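Side-chain contacts in beta-hydroxyacid dehydrogenase, 3-hydroxyisobutyrate dehydrogenase (Saccharomonospora xinjiangensis XJ-54, PDB 6GRL), which is an S-selective imine reductase linked to reductive amination and probably uses NADPH as hydride donor: residues A89-L94 and R118-W123; H202-V207 and A216-V221. All blocks are in the same frame, centred on the assembly; numbering follows the deposited sequence.

In the fold
Both contacts join two helices near the surface, and neither has a hydrogen bond across it. Contact 1 is in the Rossmann-type domain, where helices 87-95 and 114-126 pack side by side against the parallel part of the mixed sheet. Contact 2 is in the C-terminal helical domain, between the end of the long helix 181-209 and helix 214-225. Their centres are about 44 Å apart, on opposite sides of the centre of the chain, and share no element. Each turns on one aromatic ring. In contact 1 the tryptophan meets a leucine and a backbone carbonyl, with Asp91 and Asn120 near each other but not bonded. In contact 2 only aliphatic groups touch the phenylalanine across the contact.

Contact 1 (A89-L94 and R118-W123); sequences AVDEVL and RSNERW
The backbone amides of Leu94 and Trp123, the two residues that meet here, are each bonded within their own helix: Leu94 N to Val90 O at 2.9 Å, and Trp123 N to Ser119 O at 2.9 Å. No hydrogen bond passes between the two segments.

The far end of the indole reaches across to Leu94. The Trp123 CG is anti to its own amide nitrogen (chi1 -175°), which sends the ring out toward helix 87-95. The six-membered ring does the touching. Trp123 CH2 lies 3.8 Å from Leu94 CB. Trp123 CZ3 lies 4.0 Å from Leu94 CD1. Leu94 CG stands anti to its carbonyl carbon (chi1 -69°), which leaves CB and CD1 to meet the indole. The two side chains pass at a slant. Leu94 O also leans on the ring, 3.5 Å from Trp123 CZ2. It approaches obliquely and makes no hydrogen bond to the indole. The aromatic end therefore meets both a side chain and a main-chain oxygen of the same residue.

One turn earlier the ends of Asp91 and Asn120 come near each other, with CA atoms 8.8 Å apart and no bond between them. Arg127, just past the end of helix 114-126, makes a cation-pi contact with the indole, and Leu101 and Leu106 also touch it.

The two helices follow consecutive strands of the Rossmann sheet, 79-82 and 105-108. They lie next to each other over strand 105-108, where Val90 and Asn120 rest on Asn108 and Trp123 rests on Leu106.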
loop_
_atom_site.group_PDB
_atom_site.type_symbol
_atom_site.label_atom_id
_atom_site.label_comp_id
_atom_site.label_asym_id
_atom_site.label_seq_id
_atom_site.Cartn_x
_atom_site.Cartn_y
_atom_site.Cartn_z
ATOM N N ALA A 89 15.970 -2.883 9.183
ATOM C CA ALA A 89 16.158 -1.935 10.276
ATOM C C ALA A 89 15.265 -2.277 11.463
ATOM O O ALA A 89 15.664 -2.093 12.618
ATOM C CB ALA A 89 15.885 -0.512 9.790
ATOM N N VAL A 90 14.055 -2.771 11.198
ATOM C CA VAL A 90 13.159 -3.160 12.284
ATOM C C VAL A 90 13.748 -4.326 13.066
ATOM O O VAL A 90 13.708 -4.347 14.302
ATOM C CB VAL A 90 11.762 -3.497 11.730
ATOM C CG1 VAL A 90 10.859 -4.019 12.839
ATOM C CG2 VAL A 90 11.147 -2.276 11.069
ATOM N N ASP A 91 14.318 -5.306 12.361
ATOM C CA ASP A 91 14.913 -6.455 13.034
ATOM C C ASP A 91 16.075 -6.034 13.925
ATOM O O ASP A 91 16.239 -6.558 15.033
ATOM C CB ASP A 91 15.377 -7.484 12.003
ATOM C CG ASP A 91 14.230 -8.063 11.199
ATOM O OD1 ASP A 91 13.097 -8.107 11.725
ATOM O OD2 ASP A 91 14.461 -8.473 10.042
ATOM N N GLU A 92 16.887 -5.083 13.462
ATOM C CA GLU A 92 18.041 -4.653 14.244
ATOM C C GLU A 92 17.617 -3.876 15.485
ATOM O O GLU A 92 18.181 -4.071 16.568
ATOM C CB GLU A 92 18.975 -3.810 13.377
ATOM C CG GLU A 92 20.257 -3.391 14.075
ATOM C CD GLU A 92 21.217 -2.673 13.149
ATOM O OE1 GLU A 92 20.870 -2.481 11.964
ATOM O OE2 GLU A 92 22.318 -2.301 13.604
ATOM N N VAL A 93 16.624 -2.995 15.350
ATOM C CA VAL A 93 16.216 -2.159 16.475
ATOM C C VAL A 93 15.477 -2.988 17.518
ATOM O O VAL A 93 15.786 -2.931 18.715
ATOM C CB VAL A 93 15.364 -0.975 15.983
ATOM C CG1 VAL A 93 14.730 -0.246 17.159
ATOM C CG2 VAL A 93 16.218 -0.023 15.161
ATOM N N LEU A 94 14.487 -3.771 17.084
ATOM C CA LEU A 94 13.738 -4.589 18.031
ATOM C C LEU A 94 14.599 -5.697 18.623
ATOM O O LEU A 94 14.352 -6.136 19.752
ATOM C CB LEU A 94 12.498 -5.175 17.358
ATOM C CG LEU A 94 11.410 -4.155 17.016
ATOM C CD1 LEU A 94 10.193 -4.848 16.435
ATOM C CD2 LEU A 94 11.033 -3.337 18.242
ATOM N N ARG A 118 3.912 -11.078 9.168
ATOM C CA ARG A 118 3.461 -12.250 9.911
ATOM C C ARG A 118 4.529 -12.718 10.892
ATOM O O ARG A 118 4.210 -13.143 12.010
ATOM C CB ARG A 118 3.080 -13.368 8.938
ATOM C CG ARG A 118 1.946 -12.981 7.997
ATOM C CD ARG A 118 1.582 -14.095 7.027
ATOM N NE ARG A 118 0.526 -13.670 6.112
ATOM C CZ ARG A 118 0.655 -13.591 4.791
ATOM N NH1 ARG A 118 1.799 -13.923 4.206
ATOM N NH2 ARG A 118 -0.368 -13.187 4.051
ATOM N N SER A 119 5.802 -12.636 10.497
ATOM C CA SER A 119 6.880 -12.989 11.415
ATOM C C SER A 119 6.951 -12.011 12.580
ATOM O O SER A 119 7.180 -12.416 13.726
ATOM C CB SER A 119 8.213 -13.036 10.670
ATOM O OG SER A 119 9.295 -13.177 11.573
ATOM N N ASN A 120 6.753 -10.717 12.307
ATOM C CA ASN A 120 6.762 -9.720 13.373
ATOM C C ASN A 120 5.661 -9.991 14.390
ATOM O O ASN A 120 5.865 -9.819 15.598
ATOM C CB ASN A 120 6.599 -8.314 12.788
ATOM C CG ASN A 120 7.777 -7.890 11.937
ATOM O OD1 ASN A 120 8.871 -8.438 12.049
ATOM N ND2 ASN A 120 7.560 -6.895 11.086
ATOM N N GLU A 121 4.481 -10.404 13.916
ATOM C CA GLU A 121 3.382 -10.711 14.826
ATOM C C GLU A 121 3.740 -11.858 15.759
ATOM O O GLU A 121 3.454 -11.802 16.961
ATOM C CB GLU A 121 2.123 -11.053 14.032
ATOM C CG GLU A 121 0.848 -10.958 14.851
ATOM C CD GLU A 121 -0.329 -11.645 14.188
ATOM O OE1 GLU A 121 -0.121 -12.668 13.499
ATOM O OE2 GLU A 121 -1.463 -11.149 14.345
ATOM N N ARG A 122 4.358 -12.913 15.220
ATOM C CA ARG A 122 4.773 -14.030 16.060
ATOM C C ARG A 122 5.840 -13.594 17.055
ATOM O O ARG A 122 5.810 -13.994 18.224
ATOM C CB ARG A 122 5.281 -15.181 15.191
ATOM C CG ARG A 122 4.191 -15.899 14.406
ATOM C CD ARG A 122 4.721 -17.168 13.754
ATOM N NE ARG A 122 5.772 -16.888 12.779
ATOM C CZ ARG A 122 5.553 -16.645 11.490
ATOM N NH1 ARG A 122 4.315 -16.646 11.011
ATOM N NH2 ARG A 122 6.573 -16.402 10.678
ATOM N N TRP A 123 6.784 -12.762 16.606
ATOM C CA TRP A 123 7.817 -12.241 17.496
ATOM C C TRP A 123 7.205 -11.471 18.659
ATOM O O TRP A 123 7.620 -11.635 19.813
ATOM C CB TRP A 123 8.770 -11.350 16.698
ATOM C CG TRP A 123 9.959 -10.836 17.458
ATOM C CD1 TRP A 123 11.195 -11.410 17.532
ATOM C CD2 TRP A 123 10.031 -9.628 18.228
ATOM N NE1 TRP A 123 12.029 -10.641 18.308
ATOM C CE2 TRP A 123 11.339 -9.542 18.745
ATOM C CE3 TRP A 123 9.116 -8.616 18.533
ATOM C CZ2 TRP A 123 11.754 -8.484 19.553
ATOM C CZ3 TRP A 123 9.532 -7.565 19.333
ATOM C CH2 TRP A 123 10.839 -7.509 19.833
#

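Contact 2 (H202-V207 and A216-V221); sequences HTLSVV and AFAERV
Two consecutive helices of the C-terminal domain, joined by a short loop, form this contact: the end of the long helix 181-209 meets helix 214-225. The axes of the two segments approach to 10.8 Å, with 131° between their directions.

Phe217 is the centre. With its CG anti to the amide nitrogen (chi1 175°), the ring points across to helix 181-209. Val207 CG1 sits over one face in a CH-pi contact, 3.6 Å from the Phe217 ring centroid and 14° off the normal. Val221 CG2, one turn along the phenylalanine's own helix, covers the opposite face toward the rim. Two methyls meet the ring edge near its plane: Leu204 CD2 is 3.6 Å from Phe217 CD2, and Thr203 CG2 is 3.7 Å from Phe217 CE2. Thr203 OG1 bonds instead to Gly199 O, which is consistent with its methyl meeting the ring. Leu204 CD2 also reaches Ala218 CB, more loosely, at 4.4 Å.

With the Phe217 ring replaced by an alanine here, a gap is likely to open between the helices and the methyls of Val207, Leu204 and Thr203 are likely to lose their common partner.

The join thus rests on dispersion and shape fit, with no hydrogen bond between the two segments.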
loop_
_atom_site.group_PDB
_atom_site.type_symbol
_atom_site.label_atom_id
_atom_site.label_comp_id
_atom_site.label_asym_id
_atom_site.label_seq_id
_atom_site.Cartn_x
_atom_site.Cartn_y
_atom_site.Cartn_z
ATOM N N HIS A 202 4.519 2.801 -22.985
ATOM C CA HIS A 202 4.468 2.118 -24.274
ATOM C C HIS A 202 3.428 2.738 -25.197
ATOM O O HIS A 202 3.633 2.791 -26.415
ATOM C CB HIS A 202 4.186 0.628 -24.073
ATOM C CG HIS A 202 5.293 -0.107 -23.383
ATOM N ND1 HIS A 202 6.615 0.018 -23.754
ATOM C CD2 HIS A 202 5.275 -0.980 -22.348
ATOM C CE1 HIS A 202 7.363 -0.743 -22.975
ATOM N NE2 HIS A 202 6.573 -1.360 -22.115
ATOM N N THR A 203 2.311 3.214 -24.640
ATOM C CA THR A 203 1.318 3.907 -25.455
ATOM C C THR A 203 1.883 5.206 -26.018
ATOM O O THR A 203 1.613 5.561 -27.173
ATOM C CB THR A 203 0.060 4.177 -24.630
ATOM O OG1 THR A 203 -0.413 2.947 -24.065
ATOM C CG2 THR A 203 -1.035 4.779 -25.499
ATOM N N LEU A 204 2.672 5.925 -25.217
ATOM C CA LEU A 204 3.342 7.120 -25.720
ATOM C C LEU A 204 4.300 6.773 -26.851
ATOM O O LEU A 204 4.462 7.552 -27.799
ATOM C CB LEU A 204 4.090 7.823 -24.587
ATOM C CG LEU A 204 3.260 8.381 -23.430
ATOM C CD1 LEU A 204 4.167 9.038 -22.406
ATOM C CD2 LEU A 204 2.218 9.365 -23.932
ATOM N N SER A 205 4.945 5.606 -26.770
ATOM C CA SER A 205 5.825 5.170 -27.849
ATOM C C SER A 205 5.056 5.008 -29.155
ATOM O O SER A 205 5.571 5.334 -30.231
ATOM C CB SER A 205 6.512 3.857 -27.471
ATOM O OG SER A 205 7.333 4.017 -26.328
ATOM N N VAL A 206 3.820 4.514 -29.079
ATOM C CA VAL A 206 3.023 4.320 -30.288
ATOM C C VAL A 206 2.714 5.660 -30.945
ATOM O O VAL A 206 2.916 5.837 -32.152
ATOM C CB VAL A 206 1.734 3.542 -29.967
ATOM C CG1 VAL A 206 0.799 3.554 -31.167
ATOM C CG2 VAL A 206 2.061 2.114 -29.562
ATOM N N VAL A 207 2.222 6.624 -30.163
ATOM C CA VAL A 207 1.810 7.894 -30.756
ATOM C C VAL A 207 3.017 8.711 -31.192
ATOM O O VAL A 207 2.926 9.507 -32.135
ATOM C CB VAL A 207 0.913 8.686 -29.786
ATOM C CG1 VAL A 207 -0.293 7.862 -29.393
ATOM C CG2 VAL A 207 1.693 9.123 -28.555
ATOM N N ALA A 216 0.549 16.594 -24.974
ATOM C CA ALA A 216 -0.891 16.784 -25.119
ATOM C C ALA A 216 -1.628 15.452 -25.101
ATOM O O ALA A 216 -2.724 15.350 -24.537
ATOM C CB ALA A 216 -1.192 17.552 -26.406
ATOM N N PHE A 217 -1.042 14.418 -25.710
ATOM C CA PHE A 217 -1.681 13.106 -25.715
ATOM C C PHE A 217 -1.759 12.525 -24.310
ATOM O O PHE A 217 -2.738 11.853 -23.965
ATOM C CB PHE A 217 -0.929 12.156 -26.647
ATOM C CG PHE A 217 -1.444 10.744 -26.616
ATOM C CD1 PHE A 217 -2.630 10.412 -27.252
ATOM C CD2 PHE A 217 -0.743 9.751 -25.952
ATOM C CE1 PHE A 217 -3.107 9.117 -27.224
ATOM C CE2 PHE A 217 -1.214 8.452 -25.923
ATOM C CZ PHE A 217 -2.399 8.135 -26.558
ATOM N N ALA A 218 -0.736 12.771 -23.487
ATOM C CA ALA A 218 -0.755 12.275 -22.115
ATOM C C ALA A 218 -1.914 12.873 -21.329
ATOM O O ALA A 218 -2.541 12.185 -20.514
ATOM C CB ALA A 218 0.576 12.580 -21.427
ATOM N N GLU A 219 -2.217 14.152 -21.562
ATOM C CA GLU A 219 -3.358 14.767 -20.893
ATOM C C GLU A 219 -4.675 14.169 -21.371
ATOM O O GLU A 219 -5.627 14.065 -20.589
ATOM C CB GLU A 219 -3.346 16.279 -21.114
ATOM C CG GLU A 219 -4.282 17.043 -20.194
ATOM C CD GLU A 219 -4.043 18.539 -20.231
ATOM O OE1 GLU A 219 -3.202 18.989 -21.036
ATOM O OE2 GLU A 219 -4.695 19.263 -19.449
ATOM N N ARG A 220 -4.749 13.769 -22.643
ATOM C CA ARG A 220 -5.949 13.096 -23.128
ATOM C C ARG A 220 -6.068 11.692 -22.551
ATOM O O ARG A 220 -7.182 11.223 -22.289
ATOM C CB ARG A 220 -5.948 13.059 -24.657
ATOM C CG ARG A 220 -6.053 14.437 -25.298
ATOM C CD ARG A 220 -6.423 14.357 -26.771
ATOM N NE ARG A 220 -5.405 13.674 -27.563
ATOM C CZ ARG A 220 -4.304 14.254 -28.029
ATOM N NH1 ARG A 220 -3.436 13.551 -28.744
ATOM N NH2 ARG A 220 -4.067 15.534 -27.779
ATOM N N VAL A 221 -4.938 11.010 -22.341
ATOM C CA VAL A 221 -4.960 9.718 -21.660
ATOM C C VAL A 221 -5.477 9.880 -20.236
ATOM O O VAL A 221 -6.233 9.039 -19.735
ATOM C CB VAL A 221 -3.559 9.079 -21.683
ATOM C CG1 VAL A 221 -3.513 7.850 -20.786
ATOM C CG2 VAL A 221 -3.173 8.714 -23.102
#